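Side-chain contacts in polyketide synthase (Lyngbya majuscula 19L, PDB 3QIT), which carries a thioesterase domain of the alpha/beta hydrolase fold that takes part in decarboxylation and sulfate elimination to form the terminal alkene of curacin A: residues Q43-P48 against A277-L282; I124-P129 against H269-D274; R188-Q191 against G196-W199. All coordinates share one frame; numbering follows the deposited sequence. Where two conformers were deposited one is given.

Contact 1: residues Q43-P48 against A277-L282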
# COMPACT_ATOMS: atom_id res chain seq x y z
N GLN B 43 6.08 28.26 3.33
CA GLN B 43 6.53 29.54 2.74
C GLN B 43 7.21 30.48 3.74
O GLN B 43 8.21 31.14 3.40
CB GLN B 43 5.35 30.26 2.08
CG GLN B 43 5.76 31.62 1.48
CD GLN B 43 4.92 31.99 0.30
OE1 GLN B 43 5.19 31.58 -0.81
NE2 GLN B 43 3.91 32.81 0.53
N GLU B 44 6.67 30.59 4.94
CA GLU B 44 7.23 31.50 5.94
C GLU B 44 8.63 31.09 6.41
O GLU B 44 9.42 31.96 6.78
CB GLU B 44 6.26 31.72 7.10
CG GLU B 44 5.06 32.63 6.70
CD GLU B 44 5.52 34.02 6.22
OE1 GLU B 44 6.23 34.73 6.98
OE2 GLU B 44 5.20 34.41 5.08
N VAL B 45 8.91 29.79 6.41
CA VAL B 45 10.29 29.30 6.59
C VAL B 45 11.16 29.49 5.33
O VAL B 45 12.35 29.83 5.43
CB VAL B 45 10.28 27.80 7.00
CG1 VAL B 45 11.71 27.25 7.17
CG2 VAL B 45 9.45 27.59 8.30
N ALA B 46 10.57 29.25 4.16
CA ALA B 46 11.31 29.23 2.91
C ALA B 46 11.83 30.63 2.52
O ALA B 46 12.96 30.74 2.01
CB ALA B 46 10.45 28.66 1.81
N LEU B 47 11.02 31.66 2.74
CA LEU B 47 11.42 33.01 2.27
C LEU B 47 12.79 33.45 2.84
O LEU B 47 13.68 33.79 2.07
CB LEU B 47 10.31 34.08 2.48
CG LEU B 47 9.04 33.78 1.65
CD1 LEU B 47 7.89 34.73 1.97
CD2 LEU B 47 9.36 33.83 0.17
N PRO B 48 12.97 33.38 4.18
CA PRO B 48 14.28 33.79 4.71
C PRO B 48 15.43 32.88 4.27
O PRO B 48 16.55 33.36 4.12
CB PRO B 48 14.10 33.74 6.23
CG PRO B 48 12.82 33.03 6.46
CD PRO B 48 11.98 33.22 5.26
N ALA B 277 10.58 32.14 11.40
CA ALA B 277 11.90 32.79 11.30
C ALA B 277 12.94 32.04 12.13
O ALA B 277 14.08 31.84 11.69
CB ALA B 277 11.83 34.24 11.73
N ALA B 278 12.56 31.64 13.35
CA ALA B 278 13.46 30.89 14.23
C ALA B 278 13.85 29.55 13.64
O ALA B 278 15.01 29.12 13.74
CB ALA B 278 12.84 30.71 15.63
N LEU B 279 12.88 28.86 13.03
CA LEU B 279 13.18 27.61 12.38
C LEU B 279 14.12 27.80 11.18
O LEU B 279 15.07 27.04 11.01
CB LEU B 279 11.86 26.90 11.99
CG LEU B 279 12.00 25.54 11.35
CD1 LEU B 279 12.87 24.58 12.18
CD2 LEU B 279 10.56 24.99 11.15
N ALA B 280 13.90 28.83 10.37
CA ALA B 280 14.80 29.11 9.25
C ALA B 280 16.22 29.34 9.79
O ALA B 280 17.20 28.83 9.22
CB ALA B 280 14.33 30.32 8.47
N SER B 281 16.30 30.10 10.87
CA SER B 281 17.58 30.45 11.47
C SER B 281 18.31 29.20 11.92
O SER B 281 19.51 29.04 11.68
CB SER B 281 17.37 31.38 12.66
OG SER B 281 18.62 31.78 13.19
N LEU B 282 17.58 28.28 12.54
CA LEU B 282 18.16 27.02 12.97
C LEU B 282 18.69 26.18 11.79
O LEU B 282 19.78 25.59 11.86
CB LEU B 282 17.11 26.25 13.77
CG LEU B 282 17.50 24.86 14.21
CD1 LEU B 282 18.72 24.91 15.14
CD2 LEU B 282 16.30 24.32 14.94
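Val-45 and Pro-48 of helix 43-51 pack against Leu-279 and Ala-280 of helix 276-284, an apolar helix-helix contact of the alpha/beta hydrolase fold that joins an early helix of the chain to the C-terminal one. The axes of the two short segments come within 8.2 Å and cross at -48°, an approach consistent with the small Ala-280 at the nearest point, where its CA is 5.2 Å from Val-45 CA. No hydrogen bond runs between the helices.

The side-chain packing has two parts. In the first, between two buried residues, Val-45 CG2 lies 4.0 Å from Leu-279 CD2, the two branched side chains meeting at a slant. With chi1 at 179°, the valine forks over the neighbouring helix: CG1 stands anti to the backbone N and rests near the backbone of Ala-280, while CG2 turns to the leucine. Ala-276 and Ile-283 of helix 276-284 also touch Val-45, and behind Leu-279 the packing continues onto Leu-265 of strand 261-265.

In the second, the partly exposed Pro-48 presents its ring to the Ala-280 methyl, with CB 4.1 Å from that methyl and CG nearer still.

Backbone packing completes the contact. The Ala-280 methyl points at helix 43-51 and rests in the notch formed by Val-45 O and Pro-48 CG, its CB 3.7 Å from both.

Contact 2: residues I124-P129 against H269-D274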
# COMPACT_ATOMS: atom_id res chain seq x y z
N ILE B 124 16.59 17.58 9.99
CA ILE B 124 15.95 18.51 10.93
C ILE B 124 14.52 18.01 11.13
O ILE B 124 13.70 18.05 10.19
CB ILE B 124 15.97 19.97 10.41
CG1 ILE B 124 17.43 20.41 10.26
CG2 ILE B 124 15.24 20.90 11.40
CD1 ILE B 124 17.67 21.45 9.25
N LEU B 125 14.24 17.52 12.34
CA LEU B 125 12.97 16.85 12.63
C LEU B 125 12.12 17.74 13.51
O LEU B 125 12.40 17.92 14.68
CB LEU B 125 13.25 15.49 13.32
CG LEU B 125 14.14 14.60 12.46
CD1 LEU B 125 14.52 13.34 13.25
CD2 LEU B 125 13.45 14.23 11.14
N VAL B 126 11.09 18.35 12.90
CA VAL B 126 10.27 19.32 13.64
C VAL B 126 9.03 18.61 14.12
O VAL B 126 8.25 18.10 13.30
CB VAL B 126 9.88 20.52 12.76
CG1 VAL B 126 9.13 21.58 13.59
CG2 VAL B 126 11.15 21.16 12.18
N GLU B 127 8.89 18.52 15.44
CA GLU B 127 7.73 17.88 16.08
C GLU B 127 7.55 16.43 15.63
O GLU B 127 6.50 16.03 15.09
CB GLU B 127 6.48 18.72 15.88
CG GLU B 127 6.51 19.99 16.76
CD GLU B 127 6.06 19.71 18.17
OE1 GLU B 127 4.91 19.23 18.32
OE2 GLU B 127 6.84 19.95 19.13
N LEU B 128 8.59 15.64 15.86
CA LEU B 128 8.60 14.23 15.51
C LEU B 128 7.66 13.48 16.43
O LEU B 128 7.80 13.56 17.64
CB LEU B 128 10.03 13.68 15.64
CG LEU B 128 10.16 12.19 15.30
CD1 LEU B 128 10.12 11.98 13.77
CD2 LEU B 128 11.44 11.63 15.94
N PRO B 129 6.68 12.75 15.85
CA PRO B 129 5.81 11.94 16.73
C PRO B 129 6.43 10.59 17.06
O PRO B 129 7.42 10.18 16.45
CB PRO B 129 4.52 11.78 15.91
CG PRO B 129 4.89 12.11 14.48
CD PRO B 129 6.27 12.72 14.44
N HIS B 269 2.64 23.01 18.28
CA HIS B 269 2.94 21.96 17.33
C HIS B 269 3.32 22.52 15.97
O HIS B 269 4.19 21.96 15.26
CB HIS B 269 1.73 21.03 17.19
CG HIS B 269 1.93 19.93 16.20
ND1 HIS B 269 2.91 18.97 16.34
CD2 HIS B 269 1.26 19.63 15.06
CE1 HIS B 269 2.85 18.13 15.31
NE2 HIS B 269 1.85 18.50 14.53
N ASN B 270 2.69 23.62 15.60
CA ASN B 270 2.80 24.13 14.24
C ASN B 270 3.91 25.17 14.09
O ASN B 270 3.67 26.32 13.73
CB ASN B 270 1.44 24.64 13.80
CG ASN B 270 0.46 23.51 13.61
OD1 ASN B 270 0.74 22.57 12.85
ND2 ASN B 270 -0.65 23.57 14.31
N LEU B 271 5.13 24.72 14.34
CA LEU B 271 6.29 25.60 14.38
C LEU B 271 6.64 26.24 13.04
O LEU B 271 7.22 27.32 12.98
CB LEU B 271 7.51 24.85 14.93
CG LEU B 271 7.53 24.50 16.42
CD1 LEU B 271 8.80 23.72 16.76
CD2 LEU B 271 7.42 25.74 17.32
N HIS B 272 6.27 25.57 11.94
CA HIS B 272 6.49 26.15 10.62
C HIS B 272 5.70 27.44 10.42
O HIS B 272 6.03 28.24 9.54
CB HIS B 272 6.17 25.11 9.52
CG HIS B 272 4.77 24.59 9.56
ND1 HIS B 272 4.20 24.07 10.70
CD2 HIS B 272 3.82 24.50 8.59
CE1 HIS B 272 2.96 23.68 10.43
NE2 HIS B 272 2.71 23.94 9.16
N ILE B 273 4.69 27.66 11.27
CA ILE B 273 3.93 28.91 11.23
C ILE B 273 4.27 29.76 12.47
O ILE B 273 4.56 30.96 12.33
CB ILE B 273 2.40 28.63 11.20
CG1 ILE B 273 2.06 27.63 10.08
CG2 ILE B 273 1.61 29.94 11.07
CD1 ILE B 273 2.54 28.03 8.71
N ASP B 274 4.26 29.13 13.64
CA ASP B 274 4.42 29.81 14.95
C ASP B 274 5.79 30.45 15.12
O ASP B 274 5.93 31.48 15.78
CB ASP B 274 4.28 28.80 16.10
CG ASP B 274 2.84 28.37 16.36
OD1 ASP B 274 1.95 28.67 15.54
OD2 ASP B 274 2.63 27.70 17.40
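The probable Ser-His-Glu catalytic triad of this alpha/beta hydrolase has two of its members here: His-269, on the loop before helix 271-274, and Glu-127, just past the end of strand 120-126. His-269 ND1 donates to Glu-127 OE1 over 2.8 Å, with an N-H...O angle of 165°. The acceptor sits at the ring edge, nearly in the imidazole plane, and accepts the hydrogen bond on its anti lone pair, the one turned away from OE2. Carboxylate and ring planes stand 75° apart.

Torsions on both sides set up this meeting. The glutamate chain folds back at chi2 (-82°), and the bend places OE1 at ND1, with Glu-127 OE1 also 3.5 Å from His-269 CA. The histidine reaches across with CG anti to its backbone N, which brings the ND1 edge of the ring toward Glu-127. Separately, Glu-127 CG approaches His-269 O to 3.4 Å.

Further bonds anchor the carboxylate: OE1 is also hydrogen-bonded to Ser-242 OG, and OE2 to the backbone N of Gly-239. Gripped at both oxygens, the group has little freedom to rotate. His-269 O is in turn bonded to His-102 NE2, and the His-269 side chain touches Ser-103, the likely nucleophile.

Beside the polar pair, Val-126 CG1 packs 3.8 Å from Leu-271 CD1 and 3.9 Å from Leu-271 CB, tying the strand end to the start of the helix. A Ser-His-acid triad, with the serine on its elbow, is characteristic of the alpha/beta hydrolase fold, but here the acid follows strand 120-126, the sixth strand, and not the usual seventh, 234-239.

Contact 3: residues R188-Q191 against G196-W199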
# COMPACT_ATOMS: atom_id res chain seq x y z
N ARG B 188 -5.01 28.07 -2.65
CA ARG B 188 -4.34 27.01 -3.37
C ARG B 188 -5.10 25.67 -3.33
O ARG B 188 -5.05 24.88 -4.27
CB ARG B 188 -2.90 26.83 -2.86
CG ARG B 188 -2.08 25.88 -3.71
CD ARG B 188 -0.60 26.12 -3.53
NE ARG B 188 0.20 25.24 -4.39
CZ ARG B 188 0.67 24.04 -4.05
NH1 ARG B 188 0.42 23.52 -2.85
NH2 ARG B 188 1.41 23.34 -4.93
N ILE B 189 -5.82 25.44 -2.23
CA ILE B 189 -6.44 24.14 -1.99
C ILE B 189 -7.95 24.18 -1.90
O ILE B 189 -8.55 23.36 -1.23
CB ILE B 189 -5.84 23.40 -0.78
CG1 ILE B 189 -5.92 24.25 0.52
CG2 ILE B 189 -4.39 22.92 -1.13
CD1 ILE B 189 -5.69 23.38 1.80
N THR B 190 -8.56 25.10 -2.63
CA THR B 190 -10.03 25.06 -2.80
C THR B 190 -10.40 25.05 -4.28
O THR B 190 -9.61 25.49 -5.14
CB THR B 190 -10.74 26.22 -2.09
OG1 THR B 190 -10.10 27.46 -2.43
CG2 THR B 190 -10.71 26.01 -0.58
N GLN B 191 -11.61 24.58 -4.57
CA GLN B 191 -12.11 24.52 -5.94
C GLN B 191 -13.63 24.61 -5.87
O GLN B 191 -14.22 24.17 -4.86
CB GLN B 191 -11.67 23.23 -6.63
CG GLN B 191 -12.37 21.97 -6.09
CD GLN B 191 -11.84 20.65 -6.63
OE1 GLN B 191 -12.39 19.60 -6.31
NE2 GLN B 191 -10.76 20.69 -7.40
N GLY B 196 -20.59 26.24 -3.91
CA GLY B 196 -19.60 26.98 -3.14
C GLY B 196 -18.22 26.48 -3.51
O GLY B 196 -17.94 26.25 -4.69
N VAL B 197 -17.36 26.29 -2.52
CA VAL B 197 -16.02 25.74 -2.78
C VAL B 197 -15.73 24.64 -1.78
O VAL B 197 -16.24 24.66 -0.67
CB VAL B 197 -14.89 26.81 -2.74
CG1 VAL B 197 -15.17 27.91 -3.76
CG2 VAL B 197 -14.71 27.40 -1.32
N ARG B 198 -14.91 23.68 -2.19
CA ARG B 198 -14.53 22.58 -1.32
C ARG B 198 -13.02 22.47 -1.33
O ARG B 198 -12.35 23.01 -2.24
CB ARG B 198 -15.14 21.28 -1.80
CG ARG B 198 -14.60 20.79 -3.14
CD ARG B 198 -15.20 19.43 -3.54
NE ARG B 198 -14.68 18.99 -4.83
CZ ARG B 198 -15.01 17.85 -5.45
NH1 ARG B 198 -15.86 16.99 -4.90
NH2 ARG B 198 -14.48 17.57 -6.64
N TRP B 199 -12.47 21.75 -0.35
CA TRP B 199 -11.06 21.43 -0.39
C TRP B 199 -10.71 20.63 -1.64
O TRP B 199 -11.50 19.81 -2.09
CB TRP B 199 -10.63 20.59 0.81
CG TRP B 199 -10.86 21.24 2.17
CD1 TRP B 199 -11.59 20.73 3.19
CD2 TRP B 199 -10.30 22.48 2.64
NE1 TRP B 199 -11.52 21.55 4.29
CE2 TRP B 199 -10.77 22.66 3.97
CE3 TRP B 199 -9.46 23.47 2.08
CZ2 TRP B 199 -10.42 23.77 4.75
CZ3 TRP B 199 -9.11 24.58 2.85
CH2 TRP B 199 -9.61 24.73 4.18
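Gln-191 and Arg-198 face each other across a two-stranded antiparallel beta hairpin, strands 190-193 and 196-199, as a hydrogen-bonded pair. Gln-191 N donates to Arg-198 O at 2.9 Å, and Arg-198 N returns a bond to Gln-191 O at 2.8 Å. Their side chains lie on one face of the hairpin and add a second link: the arginine holds Gln-191 OE1 side-on, through NE at 2.8 Å and NH2 at 2.9 Å. The NE bond uses a lone pair in the carbonyl plane, whereas NH2 approaches 28° off that plane. On both residues CG sits between the backbone N and the carbonyl carbon (chi1 70° and 67°), directing the extended chains along the same face.

One step along, Thr-190 and Trp-199 form a non-hydrogen-bonded pair whose side chains diverge, and Thr-190 CA approaches Arg-198 O in a CA-H...O contact. Ile-189 meets the six-membered ring of the indole, its CD1 3.8 Å from Trp-199 CZ3, while Ile-189 O lies at the ring edge, 3.4 Å from Trp-199 CE3.

Further out, the indole is positioned by a stack with Trp-201, by edge-to-face contacts with Phe-160 and His-157, and by Ala-166 and Leu-170 of helix 163-173. Thr-190 OG1 bonds back to Ala-186 O in the preceding helix.

Contacts 1 and 2 are buried neighbours, their centres 12 Å apart, and they touch directly: Leu-279 CD1 lies 3.8 Å from Val-126 CG2, and Val-45 CG2 packs on His-272 O. Helix 271-274 of contact 2 is followed in the chain by helix 276-284 of contact 1, so the apolar helix pair adjoins the probable catalytic site. Contact 3, only partly buried, has its centre about 26 Å from that of contact 2 and touches neither; it closes a local hairpin, while the others join distant parts of the chain. Chemistry follows place: apolar packing without a hydrogen bond between the segments in contact 1, one histidine-carboxylate bond alongside apolar packing in contact 2, backbone pairing and an amide-guanidinium link in contact 3.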